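Local coordinates for methyltransferase domain-containing protein (Serratia marcescens, PDB 7CLU) that probably methylates an oxygen of an intermediate in prodigiosin synthesis, as a dimeric O-methyltransferase that uses S-adenosyl-L-methionine as methyl donor, at residues K28-L33 with A82-D87; A171-G176 with D238-G243; I197-Q202 with I220-G225. One frame throughout, in Å; residues are numbered along the deposited sequence.

Contact 1 (K28-L33 with A82-D87); sequences KLFDQL and AFLLSD
Two helix ends meet at D31 and L85, whose CA atoms are 5.6 Å apart: K28 ends helix 15-26 in a Schellman motif and leads into the 3-10 turn 30-33, while L85 follows directly on residues 82-84, the end of helix 81-84. Both segments belong to the N-terminal dimerisation domain, whose family is of the helix-turn-helix type, and the contact joins the residues that follow two of its helices. F30 carries the apolar half. Its ring is held between two leucine methyls: L84 CD1 sits over the centre of one face, 3.7 Å from the ring centroid and close to the normal, a CH-pi contact, and L29 CD2 lies on the opposite face, displaced toward the rim. L84 CB is 3.8 Å from F30 CG. L25 of helix 15-26 also touches both F30 and L84, and L61 of helix 51-63 adds to the packing on F30. The L85 side chain runs beside the turn, with CD2 3.4 Å from F30 O. The polar half is a two-pronged grip on the D31 carboxylate. S86 N donates a nearly straight bond (3.1 Å, 165° at the hydrogen) to D31 OD1, which accepts with its syn lone pair. The second prong depends on S86 chi1 of 65°, which sets OG between its own backbone N and carbonyl carbon; from there the hydroxyl donates to D31 OD2 at 2.9 Å, on the syn side and 22° out of the carboxylate plane.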
loop_
_atom_site.group_PDB
_atom_site.type_symbol
_atom_site.label_atom_id
_atom_site.label_comp_id
_atom_site.label_asym_id
_atom_site.label_seq_id
_atom_site.Cartn_x
_atom_site.Cartn_y
_atom_site.Cartn_z
ATOM N N LYS A 28 -1.390 18.416 -4.536
ATOM C CA LYS A 28 -2.109 18.872 -5.722
ATOM C C LYS A 28 -1.165 18.982 -6.918
ATOM O O LYS A 28 -1.223 19.928 -7.703
ATOM C CB LYS A 28 -2.828 20.196 -5.454
ATOM C CG LYS A 28 -3.943 20.077 -4.429
ATOM C CD LYS A 28 -4.341 21.439 -3.884
ATOM C CE LYS A 28 -5.580 21.340 -2.994
ATOM N NZ LYS A 28 -6.542 20.319 -3.494
ATOM N N LEU A 29 -0.285 17.989 -7.051
ATOM C CA LEU A 29 0.768 18.048 -8.057
ATOM C C LEU A 29 0.188 18.035 -9.461
ATOM O O LEU A 29 0.626 18.797 -10.330
ATOM C CB LEU A 29 1.734 16.878 -7.854
ATOM C CG LEU A 29 2.827 16.643 -8.907
ATOM C CD1 LEU A 29 4.084 16.074 -8.244
ATOM C CD2 LEU A 29 2.348 15.714 -9.986
ATOM N N PHE A 30 -0.793 17.169 -9.709
ATOM C CA PHE A 30 -1.361 17.092 -11.040
ATOM C C PHE A 30 -2.070 18.379 -11.436
ATOM O O PHE A 30 -2.259 18.618 -12.630
ATOM C CB PHE A 30 -2.305 15.896 -11.131
ATOM C CG PHE A 30 -1.707 14.630 -10.601
ATOM C CD1 PHE A 30 -0.769 13.930 -11.340
ATOM C CD2 PHE A 30 -2.073 14.146 -9.354
ATOM C CE1 PHE A 30 -0.209 12.765 -10.858
ATOM C CE2 PHE A 30 -1.518 12.983 -8.858
ATOM C CZ PHE A 30 -0.575 12.287 -9.608
ATOM N N ASP A 31 -2.439 19.225 -10.467
ATOM C CA ASP A 31 -3.057 20.504 -10.806
ATOM C C ASP A 31 -2.130 21.371 -11.653
ATOM O O ASP A 31 -2.596 22.095 -12.538
ATOM C CB ASP A 31 -3.447 21.253 -9.531
ATOM C CG ASP A 31 -4.686 20.666 -8.852
ATOM O OD1 ASP A 31 -5.399 19.841 -9.470
ATOM O OD2 ASP A 31 -4.943 21.054 -7.693
ATOM N N GLN A 32 -0.824 21.301 -11.402
ATOM C CA GLN A 32 0.164 22.120 -12.103
ATOM C C GLN A 32 0.304 21.764 -13.571
ATOM O O GLN A 32 0.977 22.499 -14.308
ATOM C CB GLN A 32 1.524 21.990 -11.423
ATOM C CG GLN A 32 1.460 22.110 -9.912
ATOM C CD GLN A 32 0.577 23.267 -9.466
ATOM O OE1 GLN A 32 0.761 24.408 -9.902
ATOM N NE2 GLN A 32 -0.399 22.974 -8.605
ATOM N N LEU A 33 -0.303 20.664 -14.012
ATOM C CA LEU A 33 -0.242 20.235 -15.400
ATOM C C LEU A 33 -1.592 20.296 -16.097
ATOM O O LEU A 33 -1.718 19.797 -17.219
ATOM C CB LEU A 33 0.312 18.815 -15.491
ATOM C CG LEU A 33 1.724 18.590 -14.943
ATOM C CD1 LEU A 33 2.053 17.101 -14.938
ATOM C CD2 LEU A 33 2.771 19.390 -15.747
ATOM N N ALA A 82 -9.953 13.167 -14.920
ATOM C CA ALA A 82 -11.206 13.105 -14.179
ATOM C C ALA A 82 -10.981 12.721 -12.723
ATOM O O ALA A 82 -11.786 13.089 -11.860
ATOM C CB ALA A 82 -12.161 12.123 -14.855
ATOM N N PHE A 83 -9.883 12.017 -12.415
ATOM C CA PHE A 83 -9.651 11.594 -11.041
ATOM C C PHE A 83 -8.378 12.139 -10.399
ATOM O O PHE A 83 -8.220 11.983 -9.185
ATOM C CB PHE A 83 -9.677 10.056 -10.938
ATOM C CG PHE A 83 -8.659 9.344 -11.793
ATOM C CD1 PHE A 83 -7.372 9.087 -11.310
ATOM C CD2 PHE A 83 -9.002 8.878 -13.047
ATOM C CE1 PHE A 83 -6.442 8.402 -12.089
ATOM C CE2 PHE A 83 -8.090 8.203 -13.832
ATOM C CZ PHE A 83 -6.796 7.957 -13.345
ATOM N N LEU A 84 -7.493 12.808 -11.147
ATOM C CA LEU A 84 -6.285 13.384 -10.563
ATOM C C LEU A 84 -6.341 14.897 -10.389
ATOM O O LEU A 84 -5.499 15.450 -9.675
ATOM C CB LEU A 84 -5.041 13.043 -11.403
ATOM C CG LEU A 84 -4.705 11.559 -11.519
ATOM C CD1 LEU A 84 -3.367 11.357 -12.236
ATOM C CD2 LEU A 84 -4.675 10.976 -10.133
ATOM N N LEU A 85 -7.278 15.579 -11.026
ATOM C CA LEU A 85 -7.418 17.024 -10.881
ATOM C C LEU A 85 -8.415 17.332 -9.770
ATOM O O LEU A 85 -9.470 16.699 -9.678
ATOM C CB LEU A 85 -7.889 17.647 -12.198
ATOM C CG LEU A 85 -6.841 17.637 -13.325
ATOM C CD1 LEU A 85 -7.455 18.097 -14.640
ATOM C CD2 LEU A 85 -5.653 18.493 -12.937
ATOM N N SER A 86 -8.087 18.330 -8.948
ATOM C CA SER A 86 -8.823 18.546 -7.708
ATOM C C SER A 86 -10.181 19.210 -7.907
ATOM O O SER A 86 -10.972 19.249 -6.956
ATOM C CB SER A 86 -7.979 19.364 -6.738
ATOM O OG SER A 86 -7.747 20.656 -7.237
ATOM N N ASP A 87 -10.485 19.712 -9.103
ATOM C CA ASP A 87 -11.790 20.283 -9.383
ATOM C C ASP A 87 -12.666 19.340 -10.185
ATOM O O ASP A 87 -13.832 19.660 -10.436
ATOM C CB ASP A 87 -11.649 21.605 -10.128
ATOM C CG ASP A 87 -11.167 21.415 -11.556
ATOM O OD1 ASP A 87 -10.335 20.509 -11.795
ATOM O OD2 ASP A 87 -11.630 22.166 -12.439
HETATM O O HOH W 1 -4.230 17.199 -8.547
#

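Contact 2 (A171-G176 with D238-G243); sequences AFLDIG and DLIHLG
D174 OD1 is gripped by the H241 ring and by a water. H241 ND1 donates to it at 2.7 Å, the shortest hydrogen bond between the two segments, and the water donates at 3.0 Å. D174 and H241 are bridge partners that lie side by side and point the same way, each with CG anti to its backbone N. Carboxylate and ring planes are 21° apart, and the oxygen meets the ring at its edge. The bond is moderately bent at the hydrogen (153°), and ND1 meets OD1 on the syn side, well out of the carboxylate plane. The far nitrogen, H241 NE2, is hydrogen-bonded to S274 OG of strand 270-275, so the imidazole spans three neighbouring strands and its rotation is fixed at both nitrogens; F160 packs against the ring edge-to-face. On the same face of the sheet, F172 CE1 reaches H241 CB at 3.6 Å, and L239 CD2 comes to the edge of the F172 ring, 3.5 Å from F172 CD1. Helix 181-189 covers this layer through L182. The other face is aliphatic: I240 CD1 packs on L173 CB at 3.6 Å, and I240 CG2 meets I175 CD1. Backbone hydrogen bonds join the parallel strands from L239 N to A171 O up to the very straight bond of I175 N to H241 O (2.8 Å, 175°). At the opposite end D238 OD1 takes A171 N, while its OD2 holds R170 N and H169 ND1. These are two central parallel strands of the Rossmann-like methyltransferase fold, and strand 171-175 runs into the glycine-rich loop characteristic of the S-adenosylmethionine site.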
loop_
_atom_site.group_PDB
_atom_site.type_symbol
_atom_site.label_atom_id
_atom_site.label_comp_id
_atom_site.label_asym_id
_atom_site.label_seq_id
_atom_site.Cartn_x
_atom_site.Cartn_y
_atom_site.Cartn_z
ATOM N N ALA A 171 -44.003 3.302 -1.658
ATOM C CA ALA A 171 -43.255 4.290 -0.892
ATOM C C ALA A 171 -41.945 3.647 -0.477
ATOM O O ALA A 171 -41.943 2.602 0.186
ATOM C CB ALA A 171 -44.046 4.754 0.331
ATOM N N PHE A 172 -40.847 4.268 -0.882
ATOM C CA PHE A 172 -39.511 3.770 -0.632
ATOM C C PHE A 172 -38.784 4.734 0.296
ATOM O O PHE A 172 -38.868 5.957 0.129
ATOM C CB PHE A 172 -38.755 3.619 -1.943
ATOM C CG PHE A 172 -37.271 3.532 -1.784
ATOM C CD1 PHE A 172 -36.658 2.308 -1.604
ATOM C CD2 PHE A 172 -36.485 4.669 -1.848
ATOM C CE1 PHE A 172 -35.276 2.218 -1.491
ATOM C CE2 PHE A 172 -35.104 4.585 -1.725
ATOM C CZ PHE A 172 -34.503 3.359 -1.553
ATOM N N LEU A 173 -38.074 4.177 1.272
ATOM C CA LEU A 173 -37.299 4.971 2.211
ATOM C C LEU A 173 -35.885 4.423 2.303
ATOM O O LEU A 173 -35.686 3.213 2.445
ATOM C CB LEU A 173 -37.957 4.989 3.593
ATOM C CG LEU A 173 -37.239 5.889 4.610
ATOM C CD1 LEU A 173 -38.237 6.651 5.469
ATOM C CD2 LEU A 173 -36.365 5.035 5.488
ATOM N N ASP A 174 -34.909 5.318 2.233
ATOM C CA ASP A 174 -33.492 4.973 2.262
ATOM C C ASP A 174 -32.930 5.392 3.616
ATOM O O ASP A 174 -32.961 6.580 3.971
ATOM C CB ASP A 174 -32.746 5.679 1.127
ATOM C CG ASP A 174 -31.380 5.064 0.827
ATOM O OD1 ASP A 174 -31.140 3.878 1.146
ATOM O OD2 ASP A 174 -30.536 5.784 0.248
ATOM N N ILE A 175 -32.395 4.438 4.359
ATOM C CA ILE A 175 -31.911 4.726 5.702
ATOM C C ILE A 175 -30.455 5.160 5.633
ATOM O O ILE A 175 -29.581 4.389 5.215
ATOM C CB ILE A 175 -32.075 3.525 6.638
ATOM C CG1 ILE A 175 -33.560 3.197 6.821
ATOM C CG2 ILE A 175 -31.416 3.856 7.953
ATOM C CD1 ILE A 175 -33.860 2.239 7.956
ATOM N N GLY A 176 -30.195 6.392 6.062
ATOM C CA GLY A 176 -28.827 6.836 6.234
ATOM C C GLY A 176 -28.118 7.127 4.934
ATOM O O GLY A 176 -26.892 6.987 4.865
ATOM N N ASP A 238 -43.344 0.751 2.301
ATOM C CA ASP A 238 -43.376 -0.680 2.018
ATOM C C ASP A 238 -42.067 -1.212 1.434
ATOM O O ASP A 238 -41.925 -2.433 1.307
ATOM C CB ASP A 238 -44.557 -1.007 1.085
ATOM C CG ASP A 238 -44.537 -0.190 -0.199
ATOM O OD1 ASP A 238 -44.651 1.044 -0.132
ATOM O OD2 ASP A 238 -44.403 -0.785 -1.280
ATOM N N LEU A 239 -41.104 -0.340 1.113
ATOM C CA LEU A 239 -39.744 -0.749 0.767
ATOM C C LEU A 239 -38.754 0.104 1.554
ATOM O O LEU A 239 -38.812 1.340 1.498
ATOM C CB LEU A 239 -39.464 -0.625 -0.746
ATOM C CG LEU A 239 -38.049 -1.051 -1.199
ATOM C CD1 LEU A 239 -37.732 -2.511 -0.842
ATOM C CD2 LEU A 239 -37.855 -0.832 -2.693
ATOM N N ILE A 240 -37.859 -0.557 2.297
ATOM C CA ILE A 240 -36.841 0.110 3.103
ATOM C C ILE A 240 -35.480 -0.423 2.694
ATOM O O ILE A 240 -35.298 -1.638 2.542
ATOM C CB ILE A 240 -37.060 -0.115 4.618
ATOM C CG1 ILE A 240 -38.471 0.313 5.029
ATOM C CG2 ILE A 240 -36.029 0.659 5.425
ATOM C CD1 ILE A 240 -38.624 1.787 5.152
ATOM N N HIS A 241 -34.508 0.479 2.557
ATOM C CA HIS A 241 -33.181 0.112 2.094
ATOM C C HIS A 241 -32.135 0.682 3.033
ATOM O O HIS A 241 -32.249 1.824 3.489
ATOM C CB HIS A 241 -32.884 0.626 0.657
ATOM C CG HIS A 241 -31.460 0.413 0.240
ATOM N ND1 HIS A 241 -30.569 1.449 0.055
ATOM C CD2 HIS A 241 -30.761 -0.727 0.017
ATOM C CE1 HIS A 241 -29.394 0.962 -0.298
ATOM N NE2 HIS A 241 -29.479 -0.358 -0.318
ATOM N N LEU A 242 -31.116 -0.123 3.306
ATOM C CA LEU A 242 -29.988 0.269 4.144
ATOM C C LEU A 242 -28.743 0.037 3.303
ATOM O O LEU A 242 -28.403 -1.112 2.994
ATOM C CB LEU A 242 -29.962 -0.529 5.445
ATOM C CG LEU A 242 -28.819 -0.232 6.435
ATOM C CD1 LEU A 242 -28.953 1.182 6.968
ATOM C CD2 LEU A 242 -28.825 -1.225 7.575
ATOM N N GLY A 243 -28.082 1.123 2.913
ATOM C CA GLY A 243 -26.988 1.022 1.964
ATOM C C GLY A 243 -25.611 0.818 2.569
ATOM O O GLY A 243 -25.025 1.766 3.085
HETATM O O HOH W 2 -28.791 3.629 2.960
#

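Contact 3 (I197-Q202 with I220-G225); sequences ICELPQ and IDVVEG
The E224 carboxylate is the flat side-chain group that meets the other segment, and it does so with one oxygen: E224 OE2 lies 3.3 Å from P201 CB and close to P201 CA, a van der Waals contact of an oxygen with the proline carbons at the start of helix 201-214. The other flat groups that matter are peptides. E199 O takes G225 N at 3.0 Å with the donor 39° above the carbonyl plane, and the same oxygen also receives a CA-H...O contact from E224 CA at 3.2 Å. Earlier in the ladder the bonds are straighter: I197 N to D221 O, V223 N to I197 O and E199 N to V223 O, in regular parallel pairing of strands 194-199 and 221-224. Together with helix 201-214 they form a beta-alpha-beta unit, and 221-224 is an outermost strand of the main sheet within this chain. I197 CD1 meets I220 CG2 obliquely at 3.9 Å, under L207 and L211 of that helix. On the opposite face C198 CB touches V223 CG2, and L173 of strand 171-175 packs on both residues. C198 SG, anti to its backbone N (chi1 -176°), comes to 3.7 Å from G225 CA, an approach that the absence of a side chain on G225 permits. E199 belongs to the S-adenosyl-L-homocysteine site, and an acidic residue at the end of the second strand typically binds the cofactor ribose in such methyltransferases. Its carboxylate makes no close contact with 220-225, consistent with its being available to the cofactor, since the contact itself rests on main-chain bonds and nonpolar side-chain packing.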
loop_
_atom_site.group_PDB
_atom_site.type_symbol
_atom_site.label_atom_id
_atom_site.label_comp_id
_atom_site.label_asym_id
_atom_site.label_seq_id
_atom_site.Cartn_x
_atom_site.Cartn_y
_atom_site.Cartn_z
ATOM N N ILE A 197 -35.845 9.812 2.810
ATOM C CA ILE A 197 -34.593 9.405 3.419
ATOM C C ILE A 197 -34.715 9.611 4.922
ATOM O O ILE A 197 -35.220 10.645 5.365
ATOM C CB ILE A 197 -33.410 10.203 2.853
ATOM C CG1 ILE A 197 -33.274 9.948 1.342
ATOM C CG2 ILE A 197 -32.139 9.848 3.610
ATOM C CD1 ILE A 197 -32.474 10.994 0.637
ATOM N N CYS A 198 -34.249 8.639 5.697
ATOM C CA CYS A 198 -34.178 8.757 7.154
ATOM C C CYS A 198 -32.750 9.107 7.571
ATOM O O CYS A 198 -31.821 8.350 7.276
ATOM C CB CYS A 198 -34.618 7.464 7.827
ATOM S SG CYS A 198 -34.665 7.616 9.631
ATOM N N GLU A 199 -32.577 10.258 8.236
ATOM C CA GLU A 199 -31.262 10.721 8.672
ATOM C C GLU A 199 -31.276 10.984 10.170
ATOM O O GLU A 199 -32.322 11.299 10.741
ATOM C CB GLU A 199 -30.828 12.014 7.968
ATOM C CG GLU A 199 -30.402 11.839 6.521
ATOM C CD GLU A 199 -29.283 10.833 6.364
ATOM O OE1 GLU A 199 -28.241 10.995 7.035
ATOM O OE2 GLU A 199 -29.452 9.880 5.574
ATOM N N LEU A 200 -30.101 10.871 10.787
ATOM C CA LEU A 200 -29.930 11.327 12.158
ATOM C C LEU A 200 -30.362 12.786 12.266
ATOM O O LEU A 200 -30.122 13.567 11.339
ATOM C CB LEU A 200 -28.467 11.191 12.598
ATOM C CG LEU A 200 -27.897 9.806 12.895
ATOM C CD1 LEU A 200 -26.428 9.936 13.284
ATOM C CD2 LEU A 200 -28.689 9.111 13.988
ATOM N N PRO A 201 -30.995 13.186 13.369
ATOM C CA PRO A 201 -31.422 14.590 13.510
ATOM C C PRO A 201 -30.324 15.614 13.246
ATOM O O PRO A 201 -30.633 16.734 12.824
ATOM C CB PRO A 201 -31.922 14.660 14.962
ATOM C CG PRO A 201 -31.823 13.251 15.511
ATOM C CD PRO A 201 -31.607 12.317 14.384
ATOM N N GLN A 202 -29.054 15.260 13.451
ATOM C CA GLN A 202 -27.970 16.197 13.152
ATOM C C GLN A 202 -27.742 16.338 11.652
ATOM O O GLN A 202 -27.518 17.451 11.162
ATOM C CB GLN A 202 -26.673 15.757 13.828
ATOM C CG GLN A 202 -26.773 15.596 15.313
ATOM C CD GLN A 202 -27.357 14.257 15.686
ATOM O OE1 GLN A 202 -28.575 14.068 15.650
ATOM N NE2 GLN A 202 -26.490 13.309 16.025
ATOM N N ILE A 220 -38.575 14.240 -2.447
ATOM C CA ILE A 220 -37.948 13.295 -1.525
ATOM C C ILE A 220 -37.989 13.890 -0.121
ATOM O O ILE A 220 -37.364 14.925 0.139
ATOM C CB ILE A 220 -36.498 12.976 -1.941
ATOM C CG1 ILE A 220 -36.457 12.406 -3.371
ATOM C CG2 ILE A 220 -35.834 12.019 -0.950
ATOM C CD1 ILE A 220 -35.042 12.326 -3.923
ATOM N N ASP A 221 -38.727 13.249 0.780
ATOM C CA ASP A 221 -38.799 13.740 2.150
ATOM C C ASP A 221 -37.587 13.290 2.956
ATOM O O ASP A 221 -37.018 12.218 2.730
ATOM C CB ASP A 221 -40.069 13.249 2.843
ATOM C CG ASP A 221 -41.331 13.831 2.238
ATOM O OD1 ASP A 221 -41.338 15.030 1.889
ATOM O OD2 ASP A 221 -42.321 13.081 2.112
ATOM N N VAL A 222 -37.200 14.120 3.917
ATOM C CA VAL A 222 -36.192 13.762 4.903
ATOM C C VAL A 222 -36.908 13.618 6.232
ATOM O O VAL A 222 -37.528 14.574 6.714
ATOM C CB VAL A 222 -35.069 14.803 4.989
ATOM C CG1 VAL A 222 -33.946 14.294 5.883
ATOM C CG2 VAL A 222 -34.543 15.108 3.598
ATOM N N VAL A 223 -36.861 12.422 6.800
ATOM C CA VAL A 223 -37.386 12.194 8.136
ATOM C C VAL A 223 -36.225 11.898 9.070
ATOM O O VAL A 223 -35.143 11.474 8.658
ATOM C CB VAL A 223 -38.412 11.056 8.173
ATOM C CG1 VAL A 223 -39.604 11.394 7.261
ATOM C CG2 VAL A 223 -37.750 9.743 7.805
ATOM N N GLU A 224 -36.464 12.110 10.352
ATOM C CA GLU A 224 -35.406 11.962 11.331
ATOM C C GLU A 224 -35.602 10.681 12.123
ATOM O O GLU A 224 -36.729 10.235 12.363
ATOM C CB GLU A 224 -35.352 13.193 12.233
ATOM C CG GLU A 224 -35.057 14.451 11.421
ATOM C CD GLU A 224 -35.136 15.725 12.227
ATOM O OE1 GLU A 224 -35.672 16.727 11.703
ATOM O OE2 GLU A 224 -34.652 15.727 13.376
ATOM N N GLY A 225 -34.487 10.066 12.483
ATOM C CA GLY A 225 -34.534 8.785 13.152
ATOM C C GLY A 225 -33.137 8.289 13.449
ATOM O O GLY A 225 -32.135 8.955 13.160
#

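How the contacts relate
Contacts 2 and 3 belong to one sheet and touch: C198 N and O probably hydrogen-bond to D174 O and G176 N, because strands 171-175 and 194-199 are neighbours. Contact 3 is nested within the chain loop that contact 2 closes. Contact 2 is buried at the middle of the sheet and adds a histidine-carboxylate pair to its strand ladder; contact 3, at the outer strand, is partly exposed and relies on backbone bonds and aliphatic packing. Contact 1 stands apart in the dimerisation domain, its centre about 36 Å from that of contact 2; it is partly buried, with F30, L84 and L85 inside and K28 exposed, and uses a serine-carboxylate pair and a phenylalanine-leucine contact instead of strand pairing.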